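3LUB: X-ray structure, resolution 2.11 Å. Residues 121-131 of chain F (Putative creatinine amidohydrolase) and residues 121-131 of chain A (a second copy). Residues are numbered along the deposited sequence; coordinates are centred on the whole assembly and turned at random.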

# COMPACT_ATOMS: atom_id res chain seq x y z
N GLY F 121 -9.65 -24.26 3.47
CA GLY F 121 -10.80 -23.73 2.74
C GLY F 121 -11.05 -22.23 2.91
O GLY F 121 -11.73 -21.63 2.10
N GLY F 122 -10.47 -21.64 3.96
CA GLY F 122 -10.46 -20.20 4.19
C GLY F 122 -9.62 -19.42 3.21
O GLY F 122 -9.84 -18.23 3.06
N ASN F 123 -8.67 -20.08 2.54
CA ASN F 123 -7.89 -19.45 1.48
C ASN F 123 -8.67 -19.36 0.16
O ASN F 123 -9.33 -20.31 -0.26
CB ASN F 123 -6.57 -20.20 1.24
CG ASN F 123 -5.68 -20.26 2.48
OD1 ASN F 123 -5.73 -19.38 3.36
ND2 ASN F 123 -4.82 -21.30 2.53
N ASN F 124 -8.59 -18.20 -0.47
CA ASN F 124 -9.26 -17.90 -1.74
C ASN F 124 -8.26 -17.17 -2.63
O ASN F 124 -7.73 -16.15 -2.24
CB ASN F 124 -10.50 -17.03 -1.47
CG ASN F 124 -11.61 -17.80 -0.73
OD1 ASN F 124 -12.16 -18.76 -1.27
ND2 ASN F 124 -11.95 -17.36 0.49
N PHE F 125 -7.99 -17.72 -3.81
CA PHE F 125 -6.94 -17.26 -4.68
C PHE F 125 -7.40 -16.72 -6.02
O PHE F 125 -6.57 -16.33 -6.83
CB PHE F 125 -5.93 -18.40 -4.95
CG PHE F 125 -5.26 -18.89 -3.71
CD1 PHE F 125 -4.24 -18.15 -3.13
CD2 PHE F 125 -5.66 -20.07 -3.10
CE1 PHE F 125 -3.63 -18.57 -1.93
CE2 PHE F 125 -5.05 -20.49 -1.90
CZ PHE F 125 -4.03 -19.72 -1.33
N LYS F 126 -8.71 -16.70 -6.29
CA LYS F 126 -9.21 -16.32 -7.60
C LYS F 126 -8.89 -14.87 -7.95
O LYS F 126 -8.49 -14.59 -9.08
CB LYS F 126 -10.72 -16.57 -7.74
CG LYS F 126 -11.13 -18.04 -7.73
CD LYS F 126 -12.62 -18.20 -7.89
CE LYS F 126 -13.03 -19.66 -8.00
NZ LYS F 126 -14.45 -19.67 -8.46
N GLY F 127 -9.10 -13.95 -7.02
CA GLY F 127 -8.73 -12.54 -7.23
C GLY F 127 -7.24 -12.31 -7.50
O GLY F 127 -6.88 -11.57 -8.41
N MSE F 128 -6.37 -12.96 -6.73
CA MSE F 128 -4.93 -12.82 -6.91
C MSE F 128 -4.50 -13.32 -8.29
O MSE F 128 -3.64 -12.73 -8.93
CB MSE F 128 -4.18 -13.65 -5.89
CG MSE F 128 -4.40 -13.28 -4.48
SE MSE F 128 -3.45 -14.40 -3.21
CE MSE F 128 -4.82 -14.27 -1.92
N ILE F 129 -5.10 -14.43 -8.70
CA ILE F 129 -4.81 -15.06 -9.98
C ILE F 129 -5.27 -14.15 -11.12
O ILE F 129 -4.49 -13.88 -12.04
CB ILE F 129 -5.44 -16.49 -10.05
CG1 ILE F 129 -4.68 -17.45 -9.12
CG2 ILE F 129 -5.41 -17.07 -11.46
CD1 ILE F 129 -5.30 -18.86 -9.00
N ARG F 130 -6.50 -13.64 -11.05
CA ARG F 130 -6.97 -12.65 -12.02
C ARG F 130 -5.99 -11.48 -12.13
O ARG F 130 -5.56 -11.13 -13.23
CB ARG F 130 -8.36 -12.12 -11.65
CG ARG F 130 -9.48 -13.10 -11.91
CD ARG F 130 -10.88 -12.44 -11.84
NE ARG F 130 -11.88 -13.35 -12.42
CZ ARG F 130 -12.56 -14.25 -11.72
NH1 ARG F 130 -12.43 -14.35 -10.40
NH2 ARG F 130 -13.41 -15.06 -12.34
N ASP F 131 -5.62 -10.89 -11.00
CA ASP F 131 -4.69 -9.74 -11.05
C ASP F 131 -3.29 -10.09 -11.60
O ASP F 131 -2.67 -9.30 -12.33
CB ASP F 131 -4.57 -9.09 -9.65
CG ASP F 131 -5.86 -8.39 -9.22
OD1 ASP F 131 -6.77 -8.19 -10.06
OD2 ASP F 131 -5.94 -8.02 -8.02
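Chain A 121-131: GGNNFKGMIRD

Residues 121-131 of chain A lie on the same residues of chain F as a near-twofold mate, in reciprocal register: the CA atoms of Asn124(F) and Gly127(A) are 7.0 Å apart, as are those of Gly127(F) and Asn124(A). Each copy is loop from 121 to 125 and helix from 126, extended at Asn124(A) (phi/psi -133/125) before the chain turns into helical angles at Lys126(A). The helix of chain A opens with Ile129(A) N bonded to Phe125(A) O at 2.9 Å. Between them the stretches bury 310 Å², with no direct hydrogen bond; water joins them.

Along chain F, Gly121(F) O accepts from water 5, which in turn accepts from Arg130(A) NH1 and Asn124(F) ND2. Gly122(F) O lies over one face of the Arg130(A) guanidinium, 3.5 Å from Arg130(A) NH1, at an angle too poor for a hydrogen bond; water 4 links the two atoms instead and also accepts from Asn124(F) ND2. Asn123(F) points away. Asn124(F), chi1 m, points toward chain A and sets ND2 3.7 Å from Lys126(A) CB and 3.8 Å from Arg130(A) NH1. Phe125(F) is out of reach.

With Lys126(F) the roles reverse: its CB is 3.7 Å from Asn124(A) ND2, and its all-trans outer chain carries NZ to water 3, a weak bond, which donates to Asn124(A) OD1. Gly127(F) N stands 4.5 Å from Asn124(A) ND2. Met128(F), a selenomethionine, and Ile129(F) do not reach chain A. Arg130(F) places NH1 3.3 Å from Gly122(A) O, which lies over a guanidinium face, and 3.5 Å from Asn124(A) ND2, near the guanidinium plane. Waters 1 and 2 accept from both Arg130(F) NH1 and Asn124(A) ND2, donating to Gly121(A) O and Gly122(A) O respectively. Asp131(F) makes no contact.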

# COMPACT_ATOMS: atom_id res chain seq x y z
N GLY A 121 -20.11 -12.71 -11.06
CA GLY A 121 -19.51 -13.87 -10.43
C GLY A 121 -18.01 -13.78 -10.32
O GLY A 121 -17.43 -14.50 -9.54
N GLY A 122 -17.40 -12.91 -11.12
CA GLY A 122 -15.97 -12.60 -11.01
C GLY A 122 -15.60 -11.97 -9.68
O GLY A 122 -14.43 -12.03 -9.27
N ASN A 123 -16.58 -11.37 -9.01
CA ASN A 123 -16.36 -10.77 -7.68
C ASN A 123 -16.36 -11.80 -6.56
O ASN A 123 -17.25 -12.66 -6.46
CB ASN A 123 -17.45 -9.75 -7.36
CG ASN A 123 -17.48 -8.59 -8.32
OD1 ASN A 123 -16.45 -8.21 -8.88
ND2 ASN A 123 -18.67 -8.01 -8.53
N ASN A 124 -15.37 -11.65 -5.69
CA ASN A 124 -15.21 -12.53 -4.55
C ASN A 124 -14.97 -11.64 -3.31
O ASN A 124 -14.08 -10.81 -3.32
CB ASN A 124 -14.03 -13.44 -4.83
CG ASN A 124 -14.30 -14.44 -5.97
OD1 ASN A 124 -15.16 -15.31 -5.84
ND2 ASN A 124 -13.56 -14.32 -7.08
N PHE A 125 -15.78 -11.82 -2.29
CA PHE A 125 -15.76 -10.93 -1.12
C PHE A 125 -15.42 -11.60 0.20
O PHE A 125 -15.32 -10.92 1.22
CB PHE A 125 -17.09 -10.21 -0.99
CG PHE A 125 -17.48 -9.38 -2.19
CD1 PHE A 125 -16.94 -8.11 -2.40
CD2 PHE A 125 -18.42 -9.84 -3.09
CE1 PHE A 125 -17.31 -7.34 -3.52
CE2 PHE A 125 -18.80 -9.09 -4.18
CZ PHE A 125 -18.26 -7.84 -4.39
N LYS A 126 -15.17 -12.91 0.20
CA LYS A 126 -14.93 -13.64 1.45
C LYS A 126 -13.70 -13.15 2.18
O LYS A 126 -13.77 -12.93 3.38
CB LYS A 126 -14.85 -15.15 1.18
CG LYS A 126 -16.18 -15.74 0.67
CD LYS A 126 -16.16 -17.26 0.58
CE LYS A 126 -17.48 -17.80 0.10
NZ LYS A 126 -17.48 -19.29 0.16
N GLY A 127 -12.61 -12.93 1.46
CA GLY A 127 -11.37 -12.37 2.01
C GLY A 127 -11.54 -11.00 2.65
O GLY A 127 -11.07 -10.76 3.76
N MSE A 128 -12.28 -10.13 1.97
CA MSE A 128 -12.53 -8.79 2.44
C MSE A 128 -13.32 -8.84 3.70
O MSE A 128 -13.03 -8.10 4.64
CB MSE A 128 -13.34 -7.99 1.42
CG MSE A 128 -12.65 -7.81 0.12
SE MSE A 128 -13.61 -6.69 -1.13
CE MSE A 128 -12.74 -7.29 -2.66
N ILE A 129 -14.35 -9.70 3.69
CA ILE A 129 -15.25 -9.85 4.81
C ILE A 129 -14.47 -10.38 6.00
O ILE A 129 -14.62 -9.87 7.11
CB ILE A 129 -16.51 -10.73 4.49
CG1 ILE A 129 -17.53 -9.95 3.66
CG2 ILE A 129 -17.19 -11.22 5.78
CD1 ILE A 129 -18.68 -10.82 2.97
N ARG A 130 -13.58 -11.35 5.79
CA ARG A 130 -12.76 -11.86 6.90
C ARG A 130 -11.93 -10.77 7.56
O ARG A 130 -11.96 -10.62 8.79
CB ARG A 130 -11.86 -13.01 6.46
CG ARG A 130 -12.57 -14.33 6.39
CD ARG A 130 -11.68 -15.49 6.11
NE ARG A 130 -12.39 -16.74 6.33
CZ ARG A 130 -13.01 -17.47 5.39
NH1 ARG A 130 -12.98 -17.15 4.11
NH2 ARG A 130 -13.62 -18.58 5.75
N ASP A 131 -11.20 -10.01 6.75
CA ASP A 131 -10.36 -8.94 7.27
C ASP A 131 -11.14 -7.82 7.96
O ASP A 131 -10.70 -7.31 8.98
CB ASP A 131 -9.48 -8.39 6.14
CG ASP A 131 -8.49 -9.42 5.62
OD1 ASP A 131 -8.18 -10.37 6.40
OD2 ASP A 131 -8.03 -9.27 4.45
O HOH W 1 -14.96 -15.76 -9.24
O HOH W 2 -11.90 -12.34 -8.36
O HOH W 3 -16.00 -18.14 -5.98
O HOH W 4 -10.58 -15.75 2.69
O HOH W 5 -13.53 -19.35 2.05